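Local coordinates for Sel1 repeat family protein (Pseudomonas aeruginosa, PDB 6LCH) that probably acts as an immunity protein that neutralises the type VI secretion effector PldB, and is built from Sel1 repeats, at residues A[41-51]-A[64-75]. Sequence-based numbering, arbitrary orientation.
Sequences RPWPRIVGLYS and NLANLYRTGWPG
The antiparallel helical hairpin of a Sel1-type solenoid brings Trp43, Val47 and Tyr50 against Leu65, Leu68 and the loop carrying Trp73 and Pro74; the axes of 43-51 and 64-70 run at 133° and approach to 10.1 Å. Trp43 is clasped at the open end of this hairpin. Pro74 CB sits 3.5 Å from the centroid of the Trp43 six-membered ring, almost on the ring normal, a CH-pi contact over one face, while Ile46 CD1 lies against the opposite face. The Trp43 edge meets the face of Trp73 in an offset edge-to-face pair, with planes at 87° and Trp43 CH2 to Trp73 CH2 at 3.4 Å. Trp43 NE1 is buried without a polar partner; the contacts found on the indole are CH-pi, edge-to-face and apolar. At the other end Asn64 CG, anti to its own carbonyl carbon (chi1 -80°), places ND2 to donate to Tyr50 OH at 2.9 Å, nearly straight and close to the amide plane. Asn64 CB lies off-centre over the phenol ring, a second CH-pi contact. Leu68 CD1 bridges the two ends, touching Trp43 CZ3 at 4.0 Å and the Tyr50 edge at CD2. Ser51 OG bonds back to Val47 O at 2.7 Å, from above the carbonyl plane, and packs against Leu65 CD2. Helix 22-34 adds Tyr28 and Ala31 beside Tyr50, Val77 of the following loop touches Trp43, Val47 and Leu68, and Leu65 reaches Leu87 of helix 81-93.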
ATOM      1  N   ARG A  41     -23.453   6.452   0.646  1.00 28.88           N
ATOM      2  CA  ARG A  41     -23.024   7.710   0.073  1.00 21.62           C
ATOM      3  C   ARG A  41     -23.760   8.004  -1.227  1.00 14.93           C
ATOM      4  O   ARG A  41     -24.444   7.142  -1.782  1.00 14.73           O
ATOM      5  CB  ARG A  41     -21.512   7.644  -0.091  1.00 21.28           C
ATOM      6  CG  ARG A  41     -20.828   7.445   1.257  1.00 23.07           C
ATOM      7  CD  ARG A  41     -19.750   6.380   1.209  1.00 22.05           C
ATOM      8  NE  ARG A  41     -20.283   5.045   1.455  1.00 20.95           N
ATOM      9  CZ  ARG A  41     -19.552   4.016   1.869  1.00 25.35           C
ATOM     10  NH1 ARG A  41     -20.118   2.833   2.071  1.00 26.74           N
ATOM     11  NH2 ARG A  41     -18.254   4.171   2.088  1.00 22.49           N
ATOM     12  N   PRO A  42     -23.682   9.248  -1.722  1.00 13.32           N
ATOM     13  CA  PRO A  42     -24.313   9.558  -3.012  1.00 14.19           C
ATOM     14  C   PRO A  42     -23.542   8.937  -4.165  1.00 12.17           C
ATOM     15  O   PRO A  42     -22.722   9.604  -4.797  1.00 10.35           O
ATOM     16  CB  PRO A  42     -24.267  11.089  -3.063  1.00 12.29           C
ATOM     17  CG  PRO A  42     -23.052  11.440  -2.262  1.00 12.99           C
ATOM     18  CD  PRO A  42     -23.006  10.427  -1.146  1.00 16.46           C
ATOM     19  N   TRP A  43     -23.800   7.662  -4.445  1.00 15.32           N
ATOM     20  CA  TRP A  43     -22.999   6.954  -5.438  1.00 15.50           C
ATOM     21  C   TRP A  43     -23.143   7.502  -6.853  1.00 13.06           C
ATOM     22  O   TRP A  43     -22.111   7.620  -7.540  1.00 13.25           O
ATOM     23  CB  TRP A  43     -23.324   5.457  -5.384  1.00 16.66           C
ATOM     24  CG  TRP A  43     -22.781   4.832  -4.152  1.00 15.19           C
ATOM     25  CD1 TRP A  43     -23.492   4.313  -3.120  1.00 17.58           C
ATOM     26  CD2 TRP A  43     -21.399   4.691  -3.805  1.00 17.73           C
ATOM     27  NE1 TRP A  43     -22.640   3.841  -2.151  1.00 20.66           N
ATOM     28  CE2 TRP A  43     -21.349   4.062  -2.548  1.00 18.10           C
ATOM     29  CE3 TRP A  43     -20.199   5.028  -4.439  1.00 17.90           C
ATOM     30  CZ2 TRP A  43     -20.150   3.762  -1.911  1.00 18.43           C
ATOM     31  CZ3 TRP A  43     -19.006   4.730  -3.806  1.00 16.75           C
ATOM     32  CH2 TRP A  43     -18.991   4.102  -2.555  1.00 19.44           C
ATOM     33  N   PRO A  44     -24.339   7.833  -7.361  1.00 11.46           N
ATOM     34  CA  PRO A  44     -24.395   8.495  -8.676  1.00 12.19           C
ATOM     35  C   PRO A  44     -23.539   9.746  -8.748  1.00 14.42           C
ATOM     36  O   PRO A  44     -22.896   9.996  -9.776  1.00  9.92           O
ATOM     37  CB  PRO A  44     -25.888   8.806  -8.845  1.00 12.65           C
ATOM     38  CG  PRO A  44     -26.571   7.754  -8.051  1.00 11.71           C
ATOM     39  CD  PRO A  44     -25.691   7.527  -6.855  1.00 12.13           C
ATOM     40  N   ARG A  45     -23.496  10.534  -7.671  1.00 13.29           N
ATOM     41  CA  ARG A  45     -22.642  11.717  -7.668  1.00 12.83           C
ATOM     42  C   ARG A  45     -21.167  11.339  -7.596  1.00 10.67           C
ATOM     43  O   ARG A  45     -20.337  11.930  -8.297  1.00  7.53           O
ATOM     44  CB  ARG A  45     -23.013  12.635  -6.508  1.00 12.24           C
ATOM     45  CG  ARG A  45     -22.068  13.809  -6.341  1.00 17.92           C
ATOM     46  CD  ARG A  45     -22.561  14.765  -5.272  1.00 22.43           C
ATOM     47  NE  ARG A  45     -21.994  16.104  -5.429  1.00 22.47           N
ATOM     48  CZ  ARG A  45     -22.354  16.968  -6.373  1.00 25.95           C
ATOM     49  NH1 ARG A  45     -23.295  16.648  -7.252  1.00 26.71           N
ATOM     50  NH2 ARG A  45     -21.777  18.162  -6.434  1.00 30.09           N
ATOM     51  N   ILE A  46     -20.820  10.367  -6.747  1.00 10.38           N
ATOM     52  CA  ILE A  46     -19.428   9.938  -6.632  1.00  8.71           C
ATOM     53  C   ILE A  46     -18.907   9.480  -7.987  1.00  7.00           C
ATOM     54  O   ILE A  46     -17.813   9.865  -8.414  1.00  7.16           O
ATOM     55  CB  ILE A  46     -19.293   8.832  -5.570  1.00 11.77           C
ATOM     56  CG1 ILE A  46     -19.594   9.389  -4.179  1.00 10.63           C
ATOM     57  CG2 ILE A  46     -17.905   8.219  -5.598  1.00  5.59           C
ATOM     58  CD1 ILE A  46     -19.779   8.317  -3.136  1.00 12.11           C
ATOM     59  N   VAL A  47     -19.694   8.660  -8.690  1.00 11.40           N
ATOM     60  CA  VAL A  47     -19.300   8.185 -10.014  1.00  7.34           C
ATOM     61  C   VAL A  47     -19.162   9.355 -10.978  1.00  8.60           C
ATOM     62  O   VAL A  47     -18.219   9.413 -11.777  1.00  6.86           O
ATOM     63  CB  VAL A  47     -20.309   7.141 -10.530  1.00  6.87           C
ATOM     64  CG1 VAL A  47     -20.067   6.844 -12.006  1.00  6.90           C
ATOM     65  CG2 VAL A  47     -20.237   5.861  -9.703  1.00  8.92           C
ATOM     66  N   GLY A  48     -20.092  10.311 -10.912  1.00  7.86           N
ATOM     67  CA  GLY A  48     -20.020  11.463 -11.797  1.00  8.08           C
ATOM     68  C   GLY A  48     -18.717  12.224 -11.652  1.00  6.92           C
ATOM     69  O   GLY A  48     -18.013  12.468 -12.634  1.00  6.28           O
ATOM     70  N   LEU A  49     -18.367  12.587 -10.416  1.00  6.38           N
ATOM     71  CA  LEU A  49     -17.127  13.316 -10.171  1.00  6.99           C
ATOM     72  C   LEU A  49     -15.915  12.509 -10.617  1.00  6.27           C
ATOM     73  O   LEU A  49     -15.062  13.009 -11.362  1.00  5.30           O
ATOM     74  CB  LEU A  49     -17.015  13.666  -8.689  1.00  8.15           C
ATOM     75  CG  LEU A  49     -18.062  14.643  -8.164  1.00 11.48           C
ATOM     76  CD1 LEU A  49     -18.246  14.454  -6.672  1.00 10.78           C
ATOM     77  CD2 LEU A  49     -17.652  16.069  -8.486  1.00 11.55           C
ATOM     78  N   TYR A  50     -15.822  11.255 -10.160  1.00  5.20           N
ATOM     79  CA  TYR A  50     -14.711  10.390 -10.543  1.00  4.65           C
ATOM     80  C   TYR A  50     -14.562  10.314 -12.056  1.00  4.48           C
ATOM     81  O   TYR A  50     -13.458  10.472 -12.592  1.00  4.21           O
ATOM     82  CB  TYR A  50     -14.918   8.989  -9.965  1.00  5.95           C
ATOM     83  CG  TYR A  50     -14.335   8.773  -8.587  1.00  3.83           C
ATOM     84  CD1 TYR A  50     -13.331   9.599  -8.093  1.00  5.19           C
ATOM     85  CD2 TYR A  50     -14.781   7.729  -7.785  1.00  5.12           C
ATOM     86  CE1 TYR A  50     -12.796   9.396  -6.834  1.00  4.87           C
ATOM     87  CE2 TYR A  50     -14.254   7.517  -6.529  1.00  4.44           C
ATOM     88  CZ  TYR A  50     -13.261   8.349  -6.057  1.00  5.61           C
ATOM     89  OH  TYR A  50     -12.740   8.137  -4.800  1.00  3.85           O
ATOM     90  N   SER A  51     -15.667  10.058 -12.763  1.00  5.18           N
ATOM     91  CA  SER A  51     -15.597   9.918 -14.213  1.00  9.23           C
ATOM     92  C   SER A  51     -15.199  11.230 -14.873  1.00  7.70           C
ATOM     93  O   SER A  51     -14.356  11.248 -15.779  1.00  9.07           O
ATOM     94  CB  SER A  51     -16.934   9.422 -14.761  1.00 11.01           C
ATOM     95  OG  SER A  51     -17.381   8.284 -14.044  1.00  9.27           O
ATOM     96  N   ASN A  64      -9.361   4.891  -8.565  1.00  1.38           N
ATOM     97  CA  ASN A  64     -10.437   4.772  -7.585  1.00  2.98           C
ATOM     98  C   ASN A  64     -11.738   4.326  -8.236  1.00  2.81           C
ATOM     99  O   ASN A  64     -12.460   3.489  -7.686  1.00  2.18           O
ATOM    100  CB  ASN A  64     -10.647   6.101  -6.860  1.00  3.57           C
ATOM    101  CG  ASN A  64      -9.643   6.324  -5.758  1.00  3.02           C
ATOM    102  OD1 ASN A  64      -8.565   5.733  -5.760  1.00  3.72           O
ATOM    103  ND2 ASN A  64      -9.987   7.187  -4.809  1.00  2.51           N
ATOM    104  N   LEU A  65     -12.059   4.884  -9.405  1.00  3.85           N
ATOM    105  CA  LEU A  65     -13.314   4.533 -10.060  1.00  3.62           C
ATOM    106  C   LEU A  65     -13.303   3.086 -10.533  1.00  4.68           C
ATOM    107  O   LEU A  65     -14.285   2.357 -10.348  1.00  4.63           O
ATOM    108  CB  LEU A  65     -13.577   5.481 -11.230  1.00  3.48           C
ATOM    109  CG  LEU A  65     -14.878   5.238 -11.989  1.00  4.09           C
ATOM    110  CD1 LEU A  65     -16.053   5.236 -11.022  1.00  5.50           C
ATOM    111  CD2 LEU A  65     -15.059   6.288 -13.081  1.00  6.04           C
ATOM    112  N   ALA A  66     -12.194   2.648 -11.132  1.00  5.04           N
ATOM    113  CA  ALA A  66     -12.112   1.272 -11.606  1.00  5.88           C
ATOM    114  C   ALA A  66     -12.190   0.282 -10.452  1.00  6.28           C
ATOM    115  O   ALA A  66     -12.750  -0.810 -10.602  1.00  8.67           O
ATOM    116  CB  ALA A  66     -10.826   1.068 -12.399  1.00  6.06           C
ATOM    117  N   ASN A  67     -11.635   0.637  -9.291  1.00  5.65           N
ATOM    118  CA  ASN A  67     -11.772  -0.252  -8.145  1.00  8.32           C
ATOM    119  C   ASN A  67     -13.231  -0.421  -7.752  1.00  9.68           C
ATOM    120  O   ASN A  67     -13.611  -1.484  -7.261  1.00  9.57           O
ATOM    121  CB  ASN A  67     -10.966   0.248  -6.948  1.00  8.49           C
ATOM    122  CG  ASN A  67     -10.801  -0.824  -5.881  1.00 11.51           C
ATOM    123  OD1 ASN A  67     -10.330  -1.927  -6.162  1.00 13.98           O
ATOM    124  ND2 ASN A  67     -11.213  -0.516  -4.656  1.00 11.86           N
ATOM    125  N   LEU A  68     -14.060   0.604  -7.963  1.00  7.76           N
ATOM    126  CA  LEU A  68     -15.496   0.445  -7.749  1.00  8.60           C
ATOM    127  C   LEU A  68     -16.108  -0.487  -8.794  1.00 10.47           C
ATOM    128  O   LEU A  68     -16.912  -1.365  -8.460  1.00 12.70           O
ATOM    129  CB  LEU A  68     -16.190   1.809  -7.773  1.00  5.40           C
ATOM    130  CG  LEU A  68     -15.627   2.930  -6.891  1.00  6.63           C
ATOM    131  CD1 LEU A  68     -16.538   4.152  -6.925  1.00  6.28           C
ATOM    132  CD2 LEU A  68     -15.412   2.457  -5.461  1.00  9.63           C
ATOM    133  N   TYR A  69     -15.739  -0.306 -10.068  1.00 10.15           N
ATOM    134  CA  TYR A  69     -16.304  -1.124 -11.140  1.00  9.72           C
ATOM    135  C   TYR A  69     -15.727  -2.536 -11.144  1.00 12.43           C
ATOM    136  O   TYR A  69     -16.440  -3.500 -11.453  1.00 12.98           O
ATOM    137  CB  TYR A  69     -16.053  -0.469 -12.498  1.00 11.61           C
ATOM    138  CG  TYR A  69     -16.871   0.768 -12.785  1.00 10.43           C
ATOM    139  CD1 TYR A  69     -18.243   0.788 -12.583  1.00 13.37           C
ATOM    140  CD2 TYR A  69     -16.266   1.914 -13.275  1.00  9.88           C
ATOM    141  CE1 TYR A  69     -18.989   1.925 -12.859  1.00  9.14           C
ATOM    142  CE2 TYR A  69     -16.998   3.044 -13.553  1.00  9.74           C
ATOM    143  CZ  TYR A  69     -18.357   3.049 -13.338  1.00 11.76           C
ATOM    144  OH  TYR A  69     -19.084   4.188 -13.617  1.00  9.82           O
ATOM    145  N   ARG A  70     -14.432  -2.677 -10.848  1.00 12.22           N
ATOM    146  CA  ARG A  70     -13.806  -3.997 -10.865  1.00 11.55           C
ATOM    147  C   ARG A  70     -14.463  -4.922  -9.853  1.00 15.41           C
ATOM    148  O   ARG A  70     -14.814  -6.066 -10.168  1.00 11.84           O
ATOM    149  CB  ARG A  70     -12.312  -3.871 -10.581  1.00 14.24           C
ATOM    150  CG  ARG A  70     -11.571  -5.187 -10.551  1.00 17.06           C
ATOM    151  CD  ARG A  70     -10.152  -4.982 -10.073  1.00 16.71           C
ATOM    152  NE  ARG A  70     -10.100  -4.820  -8.626  1.00 17.63           N
ATOM    153  CZ  ARG A  70     -10.264  -5.816  -7.763  1.00 20.30           C
ATOM    154  NH1 ARG A  70     -10.492  -7.044  -8.208  1.00 18.26           N
ATOM    155  NH2 ARG A  70     -10.204  -5.586  -6.457  1.00 16.13           N
ATOM    156  N   THR A  71     -14.612  -4.447  -8.623  1.00 14.31           N
ATOM    157  CA  THR A  71     -15.462  -5.093  -7.638  1.00 19.77           C
ATOM    158  C   THR A  71     -16.897  -4.639  -7.887  1.00 19.26           C
ATOM    159  O   THR A  71     -17.215  -4.027  -8.910  1.00 21.39           O
ATOM    160  CB  THR A  71     -14.988  -4.749  -6.230  1.00 19.27           C
ATOM    161  OG1 THR A  71     -15.580  -5.640  -5.282  1.00 23.73           O
ATOM    162  CG2 THR A  71     -15.394  -3.354  -5.893  1.00 19.35           C
ATOM    163  N   GLY A  72     -17.791  -4.931  -6.955  1.00 21.85           N
ATOM    164  CA  GLY A  72     -19.068  -4.251  -6.963  1.00 25.84           C
ATOM    165  C   GLY A  72     -19.454  -3.827  -5.572  1.00 20.90           C
ATOM    166  O   GLY A  72     -20.641  -3.690  -5.264  1.00 22.30           O
ATOM    167  N   TRP A  73     -18.445  -3.603  -4.729  1.00 18.93           N
ATOM    168  CA  TRP A  73     -18.708  -3.383  -3.312  1.00 17.87           C
ATOM    169  C   TRP A  73     -19.666  -2.233  -3.024  1.00 16.38           C
ATOM    170  O   TRP A  73     -20.474  -2.376  -2.090  1.00 12.28           O
ATOM    171  CB  TRP A  73     -17.383  -3.215  -2.548  1.00 17.27           C
ATOM    172  CG  TRP A  73     -16.686  -1.872  -2.630  1.00 16.08           C
ATOM    173  CD1 TRP A  73     -15.602  -1.561  -3.392  1.00 17.11           C
ATOM    174  CD2 TRP A  73     -16.997  -0.689  -1.886  1.00 14.79           C
ATOM    175  NE1 TRP A  73     -15.229  -0.259  -3.194  1.00 14.96           N
ATOM    176  CE2 TRP A  73     -16.068   0.301  -2.269  1.00 16.74           C
ATOM    177  CE3 TRP A  73     -17.970  -0.368  -0.937  1.00 16.48           C
ATOM    178  CZ2 TRP A  73     -16.087   1.586  -1.741  1.00 16.43           C
ATOM    179  CZ3 TRP A  73     -17.986   0.911  -0.415  1.00 14.78           C
ATOM    180  CH2 TRP A  73     -17.050   1.870  -0.816  1.00 16.77           C
ATOM    181  N   PRO A  74     -19.657  -1.102  -3.742  1.00 15.18           N
ATOM    182  CA  PRO A  74     -20.627  -0.048  -3.418  1.00 15.07           C
ATOM    183  C   PRO A  74     -22.047  -0.497  -3.722  1.00 14.00           C
ATOM    184  O   PRO A  74     -22.316  -1.115  -4.755  1.00 11.77           O
ATOM    185  CB  PRO A  74     -20.206   1.125  -4.312  1.00 13.97           C
ATOM    186  CG  PRO A  74     -18.827   0.808  -4.768  1.00 14.83           C
ATOM    187  CD  PRO A  74     -18.769  -0.675  -4.842  1.00 12.59           C
ATOM    188  N   GLY A  75     -22.957  -0.185  -2.798  1.00 14.48           N
ATOM    189  CA  GLY A  75     -24.350  -0.540  -3.000  1.00 11.98           C
ATOM    190  C   GLY A  75     -24.921   0.044  -4.275  1.00 12.78           C
ATOM    191  O   GLY A  75     -25.739  -0.589  -4.947  1.00 12.05           O
TER